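Local coordinates for SA2223 protein (Staphylococcus aureus, PDB 5KAW) that is of unknown function but binds rhodamine 6G and tetraphenylphosphonium through a GyrI-like domain, consistent with a part in multidrug recognition, at residues T19-R24 against D66-Y71; G56-C61 against P132-Y137; G103-A108 against G140-E145. All coordinates share one frame; numbering follows the deposited sequence.

Contact 1. Residues T19-R24 against D66-Y71; sequences TYENGR and DGKMSY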
loop_
_atom_site.group_PDB
_atom_site.type_symbol
_atom_site.label_atom_id
_atom_site.label_comp_id
_atom_site.label_asym_id
_atom_site.label_seq_id
_atom_site.Cartn_x
_atom_site.Cartn_y
_atom_site.Cartn_z
ATOM N N THR A 19 -9.628 -5.280 9.724
ATOM C CA THR A 19 -10.775 -5.017 8.866
ATOM C C THR A 19 -11.672 -3.980 9.518
ATOM O O THR A 19 -11.997 -4.079 10.700
ATOM C CB THR A 19 -11.552 -6.314 8.581
ATOM O OG1 THR A 19 -10.670 -7.272 7.979
ATOM C CG2 THR A 19 -12.716 -6.052 7.647
ATOM N N TYR A 20 -12.051 -2.974 8.738
ATOM C CA TYR A 20 -12.849 -1.865 9.243
ATOM C C TYR A 20 -14.141 -1.758 8.446
ATOM O O TYR A 20 -14.169 -2.032 7.240
ATOM C CB TYR A 20 -12.049 -0.561 9.180
ATOM C CG TYR A 20 -10.667 -0.698 9.777
ATOM C CD1 TYR A 20 -10.489 -0.745 11.153
ATOM C CD2 TYR A 20 -9.545 -0.798 8.966
ATOM C CE1 TYR A 20 -9.230 -0.886 11.703
ATOM C CE2 TYR A 20 -8.288 -0.933 9.503
ATOM C CZ TYR A 20 -8.133 -0.977 10.874
ATOM O OH TYR A 20 -6.879 -1.117 11.411
ATOM N N GLU A 21 -15.207 -1.377 9.142
ATOM C CA GLU A 21 -16.547 -1.330 8.569
ATOM C C GLU A 21 -16.641 -0.371 7.390
ATOM O O GLU A 21 -17.190 -0.708 6.340
ATOM C CB GLU A 21 -17.559 -0.917 9.643
ATOM C CG GLU A 21 -17.870 -2.000 10.670
ATOM C CD GLU A 21 -18.851 -3.035 10.153
ATOM O OE1 GLU A 21 -19.181 -2.996 8.949
ATOM O OE2 GLU A 21 -19.297 -3.886 10.954
ATOM N N ASN A 22 -16.082 0.820 7.574
ATOM C CA ASN A 22 -16.342 1.942 6.682
ATOM C C ASN A 22 -15.323 2.105 5.560
ATOM O O ASN A 22 -15.680 2.097 4.382
ATOM C CB ASN A 22 -16.407 3.236 7.504
ATOM C CG ASN A 22 -15.174 3.447 8.369
ATOM O OD1 ASN A 22 -14.220 4.106 7.959
ATOM N ND2 ASN A 22 -15.192 2.885 9.573
ATOM N N GLY A 23 -14.057 2.248 5.931
ATOM C CA GLY A 23 -13.034 2.672 4.995
ATOM C C GLY A 23 -13.002 4.189 4.897
ATOM O O GLY A 23 -12.150 4.754 4.208
ATOM N N ARG A 24 -13.927 4.846 5.597
ATOM C CA ARG A 24 -14.029 6.304 5.583
ATOM C C ARG A 24 -13.180 6.949 6.678
ATOM O O ARG A 24 -12.085 7.446 6.405
ATOM C CB ARG A 24 -15.485 6.732 5.747
ATOM N N ASP A 66 -17.668 -7.920 0.992
ATOM C CA ASP A 66 -18.882 -7.499 1.698
ATOM C C ASP A 66 -18.974 -5.983 1.822
ATOM O O ASP A 66 -19.894 -5.465 2.456
ATOM C CB ASP A 66 -18.944 -8.123 3.093
ATOM C CG ASP A 66 -17.832 -7.652 3.998
ATOM O OD1 ASP A 66 -16.833 -7.101 3.487
ATOM O OD2 ASP A 66 -17.955 -7.843 5.228
ATOM N N GLY A 67 -18.015 -5.278 1.228
ATOM C CA GLY A 67 -18.020 -3.828 1.245
ATOM C C GLY A 67 -17.142 -3.240 2.334
ATOM O O GLY A 67 -16.908 -2.038 2.355
ATOM N N LYS A 68 -16.650 -4.075 3.241
ATOM C CA LYS A 68 -15.716 -3.599 4.252
ATOM C C LYS A 68 -14.371 -3.304 3.603
ATOM O O LYS A 68 -14.144 -3.638 2.440
ATOM C CB LYS A 68 -15.567 -4.620 5.385
ATOM C CG LYS A 68 -16.833 -4.780 6.222
ATOM C CD LYS A 68 -16.622 -5.700 7.419
ATOM C CE LYS A 68 -17.945 -6.063 8.081
ATOM N NZ LYS A 68 -17.767 -6.655 9.436
ATOM N N MET A 69 -13.491 -2.648 4.347
ATOM C CA MET A 69 -12.169 -2.310 3.848
ATOM C C MET A 69 -11.148 -2.775 4.870
ATOM O O MET A 69 -11.282 -2.496 6.062
ATOM C CB MET A 69 -12.039 -0.808 3.598
ATOM C CG MET A 69 -10.796 -0.408 2.801
ATOM S SD MET A 69 -10.430 1.345 2.966
ATOM C CE MET A 69 -9.657 1.367 4.578
ATOM N N SER A 70 -10.149 -3.510 4.400
ATOM C CA SER A 70 -9.075 -3.963 5.256
ATOM C C SER A 70 -7.823 -3.167 4.981
ATOM O O SER A 70 -7.603 -2.670 3.873
ATOM C CB SER A 70 -8.802 -5.445 5.057
ATOM O OG SER A 70 -9.876 -6.222 5.553
ATOM N N TYR A 71 -7.012 -3.047 6.020
ATOM C CA TYR A 71 -5.702 -2.450 5.906
ATOM C C TYR A 71 -4.720 -3.464 6.434
ATOM O O TYR A 71 -4.927 -4.035 7.511
ATOM C CB TYR A 71 -5.631 -1.146 6.680
ATOM C CG TYR A 71 -4.395 -0.299 6.433
ATOM C CD1 TYR A 71 -4.374 0.652 5.420
ATOM C CD2 TYR A 71 -3.273 -0.410 7.245
ATOM C CE1 TYR A 71 -3.258 1.451 5.206
ATOM C CE2 TYR A 71 -2.150 0.387 7.035
ATOM C CZ TYR A 71 -2.154 1.317 6.011
ATOM O OH TYR A 71 -1.050 2.121 5.808
#

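Contact 2. Residues G56-C61 against P132-Y137; sequences GILGLC and PFFELY. With RHQ (rhodamine 6g), chain B; P4P (tetraphenylphosphonium), chain C.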
loop_
_atom_site.group_PDB
_atom_site.type_symbol
_atom_site.label_atom_id
_atom_site.label_comp_id
_atom_site.label_asym_id
_atom_site.label_seq_id
_atom_site.Cartn_x
_atom_site.Cartn_y
_atom_site.Cartn_z
ATOM N N GLY A 56 10.745 -1.802 1.562
ATOM C CA GLY A 56 10.166 -1.037 2.649
ATOM C C GLY A 56 9.014 -1.776 3.301
ATOM O O GLY A 56 8.811 -2.967 3.052
ATOM N N ILE A 57 8.268 -1.070 4.145
ATOM C CA ILE A 57 7.061 -1.620 4.753
ATOM C C ILE A 57 5.835 -1.180 3.959
ATOM O O ILE A 57 5.748 -0.020 3.537
ATOM C CB ILE A 57 6.914 -1.174 6.217
ATOM C CG1 ILE A 57 8.171 -1.538 6.998
ATOM C CG2 ILE A 57 5.694 -1.838 6.848
ATOM C CD1 ILE A 57 8.181 -1.009 8.404
ATOM N N LEU A 58 4.897 -2.102 3.754
ATOM C CA LEU A 58 3.669 -1.801 3.021
ATOM C C LEU A 58 2.497 -1.524 3.941
ATOM O O LEU A 58 2.333 -2.172 4.973
ATOM C CB LEU A 58 3.280 -2.949 2.094
ATOM C CG LEU A 58 4.061 -3.115 0.795
ATOM C CD1 LEU A 58 5.366 -3.831 1.074
ATOM C CD2 LEU A 58 3.234 -3.874 -0.224
ATOM N N GLY A 59 1.691 -0.551 3.544
ATOM C CA GLY A 59 0.358 -0.378 4.084
ATOM C C GLY A 59 -0.630 -0.608 2.951
ATOM O O GLY A 59 -0.826 0.261 2.099
ATOM N N LEU A 60 -1.234 -1.791 2.933
ATOM C CA LEU A 60 -2.122 -2.179 1.849
ATOM C C LEU A 60 -3.576 -1.963 2.208
ATOM O O LEU A 60 -4.031 -2.365 3.276
ATOM C CB LEU A 60 -1.929 -3.649 1.479
ATOM C CG LEU A 60 -0.542 -4.059 1.012
ATOM C CD1 LEU A 60 0.124 -4.900 2.092
ATOM C CD2 LEU A 60 -0.617 -4.795 -0.309
ATOM N N CYS A 61 -4.286 -1.315 1.303
ATOM C CA CYS A 61 -5.737 -1.223 1.382
ATOM C C CYS A 61 -6.337 -2.346 0.550
ATOM O O CYS A 61 -6.159 -2.389 -0.670
ATOM C CB CYS A 61 -6.239 0.131 0.889
ATOM S SG CYS A 61 -5.913 1.496 2.021
ATOM N N PRO A 132 -5.650 -4.831 -4.462
ATOM C CA PRO A 132 -5.102 -3.946 -3.428
ATOM C C PRO A 132 -4.286 -2.783 -3.999
ATOM O O PRO A 132 -3.609 -2.960 -5.013
ATOM C CB PRO A 132 -4.198 -4.875 -2.611
ATOM C CG PRO A 132 -4.684 -6.267 -2.907
ATOM C CD PRO A 132 -5.183 -6.219 -4.319
ATOM N N PHE A 133 -4.351 -1.619 -3.357
ATOM C CA PHE A 133 -3.384 -0.557 -3.624
ATOM C C PHE A 133 -2.622 -0.356 -2.321
ATOM O O PHE A 133 -3.078 -0.815 -1.262
ATOM C CB PHE A 133 -4.049 0.742 -4.137
ATOM C CG PHE A 133 -4.990 1.410 -3.165
ATOM C CD1 PHE A 133 -4.510 2.274 -2.194
ATOM C CD2 PHE A 133 -6.363 1.225 -3.264
ATOM C CE1 PHE A 133 -5.375 2.908 -1.315
ATOM C CE2 PHE A 133 -7.236 1.863 -2.385
ATOM C CZ PHE A 133 -6.740 2.708 -1.416
ATOM N N PHE A 134 -1.460 0.284 -2.374
ATOM C CA PHE A 134 -0.671 0.396 -1.154
ATOM C C PHE A 134 0.300 1.566 -1.069
ATOM O O PHE A 134 0.754 2.143 -2.074
ATOM C CB PHE A 134 0.100 -0.919 -0.904
ATOM C CG PHE A 134 1.107 -1.295 -1.977
ATOM C CD1 PHE A 134 2.419 -0.849 -1.913
ATOM C CD2 PHE A 134 0.761 -2.157 -3.007
ATOM C CE1 PHE A 134 3.346 -1.218 -2.876
ATOM C CE2 PHE A 134 1.682 -2.523 -3.973
ATOM C CZ PHE A 134 2.972 -2.055 -3.909
ATOM N N GLU A 135 0.584 1.904 0.181
ATOM C CA GLU A 135 1.657 2.814 0.544
ATOM C C GLU A 135 2.915 1.992 0.745
ATOM O O GLU A 135 2.866 0.898 1.316
ATOM C CB GLU A 135 1.306 3.592 1.826
ATOM C CG GLU A 135 -0.028 4.330 1.779
ATOM C CD GLU A 135 -0.831 4.182 3.072
ATOM O OE1 GLU A 135 -0.234 4.244 4.162
ATOM O OE2 GLU A 135 -2.062 4.013 2.996
ATOM N N LEU A 136 4.044 2.512 0.283
ATOM C CA LEU A 136 5.330 1.858 0.502
ATOM C C LEU A 136 6.261 2.821 1.227
ATOM O O LEU A 136 6.584 3.883 0.700
ATOM C CB LEU A 136 5.954 1.402 -0.818
ATOM C CG LEU A 136 7.282 0.655 -0.677
ATOM C CD1 LEU A 136 7.083 -0.646 0.086
ATOM C CD2 LEU A 136 7.882 0.382 -2.035
ATOM N N TYR A 137 6.675 2.428 2.432
ATOM C CA TYR A 137 7.543 3.225 3.303
ATOM C C TYR A 137 8.942 2.627 3.350
ATOM O O TYR A 137 9.191 1.661 4.077
ATOM C CB TYR A 137 6.965 3.302 4.726
ATOM C CG TYR A 137 5.589 3.932 4.782
ATOM C CD1 TYR A 137 5.445 5.306 4.886
ATOM C CD2 TYR A 137 4.439 3.153 4.718
ATOM C CE1 TYR A 137 4.205 5.892 4.925
ATOM C CE2 TYR A 137 3.182 3.732 4.761
ATOM C CZ TYR A 137 3.073 5.108 4.858
ATOM O OH TYR A 137 1.838 5.723 4.899
HETATM C C1 RHQ B . 3.022 5.462 9.292
HETATM C C2 RHQ B . 2.871 6.063 10.529
HETATM C C3 RHQ B . 3.991 6.040 11.449
HETATM C C4 RHQ B . 5.180 5.429 11.083
HETATM C C5 RHQ B . 5.337 4.820 9.817
HETATM C C6 RHQ B . 4.254 4.832 8.918
HETATM O O1 RHQ B . 1.938 5.469 8.373
HETATM C C7 RHQ B . 0.720 6.081 8.706
HETATM C C8 RHQ B . 0.549 6.685 9.941
HETATM C C9 RHQ B . 1.629 6.676 10.881
HETATM C C10 RHQ B . -0.345 6.061 7.742
HETATM C C11 RHQ B . -1.530 6.642 8.029
HETATM C C12 RHQ B . -1.716 7.269 9.299
HETATM C C13 RHQ B . -0.684 7.285 10.237
HETATM N N1 RHQ B . -2.621 6.655 7.125
HETATM C C14 RHQ B . 1.359 6.998 12.180
HETATM C C15 RHQ B . 0.418 6.257 12.955
HETATM C C16 RHQ B . 0.170 6.610 14.266
HETATM C C17 RHQ B . 0.861 7.707 14.855
HETATM C C18 RHQ B . 1.792 8.439 14.108
HETATM C C19 RHQ B . 2.033 8.075 12.756
HETATM C C20 RHQ B . -3.004 7.954 9.748
HETATM C C21 RHQ B . 6.015 5.652 12.303
HETATM C C22 RHQ B . -2.419 6.343 5.733
HETATM C C23 RHQ B . -1.572 7.440 5.025
HETATM N N2 RHQ B . 6.480 4.255 9.520
HETATM C C24 RHQ B . 6.752 3.736 8.236
HETATM C C25 RHQ B . 8.194 3.162 8.212
HETATM C C26 RHQ B . 3.099 9.010 12.144
HETATM O O27 RHQ B . 3.046 9.257 10.901
HETATM O O2 RHQ B . 4.141 9.544 12.973
HETATM C C28 RHQ B . 5.104 10.352 12.322
HETATM C C29 RHQ B . 6.061 9.481 11.504
HETATM P P P4P C . -10.366 3.773 -5.888
HETATM C C1A P4P C . -10.816 5.006 -7.149
HETATM C C2A P4P C . -11.265 4.597 -8.396
HETATM C C3A P4P C . -11.611 5.539 -9.351
HETATM C C4A P4P C . -11.507 6.893 -9.065
HETATM C C5A P4P C . -11.058 7.305 -7.821
HETATM C C6A P4P C . -10.714 6.362 -6.864
HETATM C C1C P4P C . -11.889 2.904 -5.359
HETATM C C6C P4P C . -13.065 3.084 -6.079
HETATM C C5C P4P C . -14.239 2.438 -5.714
HETATM C C4C P4P C . -14.251 1.595 -4.620
HETATM C C3C P4P C . -13.088 1.406 -3.898
HETATM C C2C P4P C . -11.912 2.054 -4.260
HETATM C C1D P4P C . -9.164 2.620 -6.624
HETATM C C6D P4P C . -9.014 1.340 -6.128
HETATM C C5D P4P C . -8.094 0.460 -6.685
HETATM C C4D P4P C . -7.310 0.865 -7.751
HETATM C C3D P4P C . -7.457 2.148 -8.249
HETATM C C2D P4P C . -8.376 3.022 -7.688
HETATM C C6B P4P C . -8.256 5.211 -4.671
HETATM C C5B P4P C . -7.671 5.896 -3.616
HETATM C C4B P4P C . -8.366 6.055 -2.429
HETATM C C3B P4P C . -9.645 5.530 -2.298
HETATM C C2B P4P C . -10.232 4.842 -3.353
HETATM C C1B P4P C . -9.534 4.676 -4.542
HETATM O O HOH W 1 -2.995 2.119 1.326
#

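Contact 3. Residues G103-A108 against G140-E145; sequences GAVPKA and GDTTSE. With RHQ (rhodamine 6g), chain B.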
loop_
_atom_site.group_PDB
_atom_site.type_symbol
_atom_site.label_atom_id
_atom_site.label_comp_id
_atom_site.label_asym_id
_atom_site.label_seq_id
_atom_site.Cartn_x
_atom_site.Cartn_y
_atom_site.Cartn_z
ATOM N N GLY A 103 7.171 14.484 2.019
ATOM C CA GLY A 103 6.938 15.249 3.230
ATOM C C GLY A 103 6.753 14.331 4.425
ATOM O O GLY A 103 6.770 13.098 4.296
ATOM N N ALA A 104 6.570 14.938 5.593
ATOM C CA ALA A 104 6.380 14.191 6.829
ATOM C C ALA A 104 5.114 13.342 6.773
ATOM O O ALA A 104 4.063 13.785 6.306
ATOM C CB ALA A 104 6.327 15.142 8.016
ATOM N N VAL A 105 5.236 12.112 7.254
ATOM C CA VAL A 105 4.126 11.176 7.338
ATOM C C VAL A 105 3.320 11.548 8.582
ATOM O O VAL A 105 3.900 12.004 9.564
ATOM C CB VAL A 105 4.658 9.727 7.417
ATOM C CG1 VAL A 105 3.542 8.714 7.532
ATOM C CG2 VAL A 105 5.542 9.422 6.203
ATOM N N PRO A 106 1.986 11.379 8.550
ATOM C CA PRO A 106 1.127 10.889 7.469
ATOM C C PRO A 106 0.562 11.994 6.578
ATOM O O PRO A 106 -0.021 11.680 5.549
ATOM C CB PRO A 106 -0.002 10.198 8.234
ATOM C CG PRO A 106 -0.163 11.042 9.439
ATOM C CD PRO A 106 1.199 11.612 9.773
ATOM N N LYS A 107 0.735 13.257 6.960
ATOM C CA LYS A 107 0.031 14.345 6.285
ATOM C C LYS A 107 0.354 14.426 4.793
ATOM O O LYS A 107 -0.545 14.630 3.978
ATOM C CB LYS A 107 0.344 15.682 6.956
ATOM C CG LYS A 107 -0.402 16.860 6.350
ATOM C CD LYS A 107 -0.156 18.146 7.140
ATOM C CE LYS A 107 -0.831 19.344 6.494
ATOM N NZ LYS A 107 -0.542 20.612 7.230
ATOM N N ALA A 108 1.624 14.258 4.432
ATOM C CA ALA A 108 2.023 14.343 3.029
ATOM C C ALA A 108 1.404 13.204 2.224
ATOM O O ALA A 108 1.030 13.380 1.059
ATOM C CB ALA A 108 3.533 14.325 2.903
ATOM N N GLY A 140 14.222 5.585 6.015
ATOM C CA GLY A 140 14.434 7.015 6.109
ATOM C C GLY A 140 13.724 7.590 7.308
ATOM O O GLY A 140 13.052 6.876 8.047
ATOM N N ASP A 141 13.875 8.896 7.490
ATOM C CA ASP A 141 13.226 9.612 8.576
ATOM C C ASP A 141 11.850 10.102 8.122
ATOM O O ASP A 141 11.743 11.064 7.372
ATOM C CB ASP A 141 14.117 10.779 9.015
ATOM C CG ASP A 141 13.467 11.665 10.056
ATOM O OD1 ASP A 141 12.431 11.279 10.631
ATOM O OD2 ASP A 141 14.007 12.761 10.304
ATOM N N THR A 142 10.795 9.433 8.579
ATOM C CA THR A 142 9.440 9.751 8.132
ATOM C C THR A 142 8.925 11.101 8.644
ATOM O O THR A 142 7.819 11.511 8.291
ATOM C CB THR A 142 8.444 8.660 8.570
ATOM O OG1 THR A 142 8.516 8.496 9.988
ATOM C CG2 THR A 142 8.756 7.337 7.888
ATOM N N THR A 143 9.715 11.788 9.473
ATOM C CA THR A 143 9.347 13.126 9.942
ATOM C C THR A 143 10.055 14.196 9.120
ATOM O O THR A 143 9.792 15.389 9.278
ATOM C CB THR A 143 9.694 13.352 11.435
ATOM O OG1 THR A 143 11.116 13.450 11.597
ATOM C CG2 THR A 143 9.159 12.228 12.305
ATOM N N SER A 144 10.970 13.776 8.255
ATOM C CA SER A 144 11.677 14.723 7.399
ATOM C C SER A 144 10.779 15.216 6.274
ATOM O O SER A 144 10.040 14.439 5.679
ATOM C CB SER A 144 12.929 14.086 6.809
ATOM O OG SER A 144 13.467 14.904 5.788
ATOM N N GLU A 145 10.857 16.507 5.974
ATOM C CA GLU A 145 10.125 17.061 4.846
ATOM C C GLU A 145 10.632 16.512 3.520
ATOM O O GLU A 145 9.978 16.681 2.491
ATOM C CB GLU A 145 10.213 18.592 4.838
ATOM C CG GLU A 145 9.151 19.267 5.685
ATOM C CD GLU A 145 7.741 18.905 5.241
ATOM O OE1 GLU A 145 7.055 18.150 5.964
ATOM O OE2 GLU A 145 7.323 19.365 4.159
HETATM C C1 RHQ B . 3.022 5.462 9.292
HETATM C C2 RHQ B . 2.871 6.063 10.529
HETATM C C3 RHQ B . 3.991 6.040 11.449
HETATM C C4 RHQ B . 5.180 5.429 11.083
HETATM C C5 RHQ B . 5.337 4.820 9.817
HETATM C C6 RHQ B . 4.254 4.832 8.918
HETATM O O1 RHQ B . 1.938 5.469 8.373
HETATM C C7 RHQ B . 0.720 6.081 8.706
HETATM C C8 RHQ B . 0.549 6.685 9.941
HETATM C C9 RHQ B . 1.629 6.676 10.881
HETATM C C10 RHQ B . -0.345 6.061 7.742
HETATM C C11 RHQ B . -1.530 6.642 8.029
HETATM C C12 RHQ B . -1.716 7.269 9.299
HETATM C C13 RHQ B . -0.684 7.285 10.237
HETATM N N1 RHQ B . -2.621 6.655 7.125
HETATM C C14 RHQ B . 1.359 6.998 12.180
HETATM C C15 RHQ B . 0.418 6.257 12.955
HETATM C C16 RHQ B . 0.170 6.610 14.266
HETATM C C17 RHQ B . 0.861 7.707 14.855
HETATM C C18 RHQ B . 1.792 8.439 14.108
HETATM C C19 RHQ B . 2.033 8.075 12.756
HETATM C C20 RHQ B . -3.004 7.954 9.748
HETATM C C21 RHQ B . 6.015 5.652 12.303
HETATM C C22 RHQ B . -2.419 6.343 5.733
HETATM C C23 RHQ B . -1.572 7.440 5.025
HETATM N N2 RHQ B . 6.480 4.255 9.520
HETATM C C24 RHQ B . 6.752 3.736 8.236
HETATM C C25 RHQ B . 8.194 3.162 8.212
HETATM C C26 RHQ B . 3.099 9.010 12.144
HETATM O O27 RHQ B . 3.046 9.257 10.901
HETATM O O2 RHQ B . 4.141 9.544 12.973
HETATM C C28 RHQ B . 5.104 10.352 12.322
HETATM C C29 RHQ B . 6.061 9.481 11.504
#

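Contact 1. Residues T19-R24 against D66-Y71
Thr-19 and Ser-70 both turn their side-chain oxygens back beside their own backbone N (chi1 -57° and -69°), and on the face they share this brings Thr-19 OG1 to 2.8 Å from Ser-70 OG. The hydroxyl of Thr-19 donates; Ser-70 OG is also hydrogen-bonded to Glu-64, so a short polar relay runs along this face. The two residues form a non-hydrogen-bonded antiparallel pair where strand 4-20 ends beside the start of strand 69-76, its neighbour in the six-stranded antiparallel barrel. Next to them Tyr-20 and Met-69 make the hydrogen-bonded pair, with Tyr-20 N 2.8 Å from Met-69 O and Met-69 N 3.0 Å from Tyr-20 O. Their side chains lie on the other face, under helix 26-39, where Phe-33 touches Tyr-20 and Ala-26 touches Met-69. Tyr-71 CB meets the Tyr-20 ring at its edge, 3.9 Å from CE2. Beyond the pairing the chain turns away, and Gly-23 CA packs against the thioether, 3.6 Å from Met-69 SD. The long arm of Lys-68, extended beyond CG, crosses the Thr-19 methyl and runs alongside Glu-21 in the same direction, its NZ ending 3.5 Å from Glu-21 OE2. That separation is long for a salt bridge, and Glu-21 is exposed and poorly ordered, so the charge pair is probably a loose surface tether, whereas the paired backbones and the hydroxyl bond fix the register.

Contact 2. Residues G56-C61 against P132-Y137
Leu-58 CD2 sits over one face of the Phe-134 ring, 3.7 Å from its centroid, as a CH-pi contact in the middle of an antiparallel strand pair of the closed six-stranded barrel. With Phe-134 CG between backbone N and carbonyl carbon (chi1 62°), the ring stands up from the strand to meet that methyl. On the same side of the sheet Leu-60 runs alongside Phe-134, Leu-60 CG 3.7 Å from Phe-134 CB, and Leu-58 CD1 meets Leu-136 CD1; Trp-152 of strand 148-155 stacks on the Phe-134 ring. The opposite side of the sheet has its own aromatic contact. Cys-61 CB lies over the Phe-133 ring, 3.7 Å from the centroid, and Phe-133 borders tetraphenylphosphonium. Between the faces the backbones pair regularly through Ile-57 with Tyr-137 and Gly-59 with Glu-135; at the ladder end Cys-61 N bonds Phe-133 O, but the return bond from Phe-133 N to Cys-61 O is weak. The polar edge belongs to the rhodamine 6G pocket. The xanthene stands steeply on the Tyr-137 ring and turns its C6 edge to the face, 4.1 Å above the ring centre, while Tyr-137 CB lies 3.5 Å from rhodamine C24. Tyr-137 OH donates to Glu-135 OE1 at 2.7 Å, reaching the anti side of the carboxylate. Tyr-71 OH is hydrogen-bonded to this same oxygen, so two phenols grip it and would probably favour the ionised acid beside the cationic dye. The other oxygen, Glu-135 OE2, takes a bond of 2.7 Å from water 1, which also donates to Gly-59 O at 3.0 Å.

Contact 3. Residues G103-A108 against G140-E145
Val-105 and Thr-142 form the close-packed half of this contact. Val-105 N donates to Thr-142 O at 2.8 Å, an almost straight bond with an N-H...O angle of 171°, and Ala-104 CA adds a CA-H...O approach to that carbonyl. Just beside the bond the side chains meet obliquely, Val-105 CG2 lying 3.8 Å from Thr-142 CB. The two branches of the valine divide the work. With CG1 anti to the backbone N (chi1 179°), CG2 faces the threonine while CG1 reaches rhodamine 6G, 3.4 Å from its ester carbonyl oxygen O27. Thr-142 also lines the pocket, its OG1 tight against ethyl carbon C29 of the dye at 3.0 Å. Pro-106, joined through a cis peptide bond, extends the same wall and lays CB against the xanthene carbons C12 and C13.

The solvent side is looser. The chain of exposed Glu-145 bends at chi2 and brings its carboxylate back, OE1 receiving Ala-104 N in a long bond of 3.3 Å that arrives from above the carboxylate plane. Near it Gly-103 CA makes a CA-H...O contact with Glu-145 O, and Ala-104 CB lies against Thr-143 O. The turn from Asp-141 to Ser-144 is braced within itself: Asp-141 OD1 accepts from both Thr-143 N, as an Asx turn, and Thr-143 OG1, while Ser-144 N bonds Asp-141 O to close a type I turn.

In the fold, residues 103-106 lead from strand 87-102 into helix 107-119, whose first turn holds Lys-107 and Ala-108, and residues 140-145 belong to the loop between strands 133-137 and 148-155. Tyr-147, at the end of that loop, touches both Val-105 and Thr-142 and pairs its backbone with Gly-103, so the two connections together line one side of the dye.

How the contacts relate
Contact 2 is the buried core, its centre about 2 Å from the centre of the chain, whereas contacts 1 and 3 are partly buried, their centres about 15 and 16 Å from it. Contacts 1 and 2 share one sheet through neighbouring strands 69-76 and 57-63; Tyr-71 joins them, its ring reaching Cys-61 and Leu-60. Contact 3 holds no strand pairing and meets contact 2 where Val-105 CG1 packs on Tyr-137. Chemistry follows place: leucines and aromatic rings, with one buried carboxylate held by phenols, make the core, hydroxyls and a loose charge pair the strand ends, and backbone-to-loop bonds the connections. Contacts 2 and 3 touch rhodamine 6G, and Tyr-71 of contact 1 also comes near it.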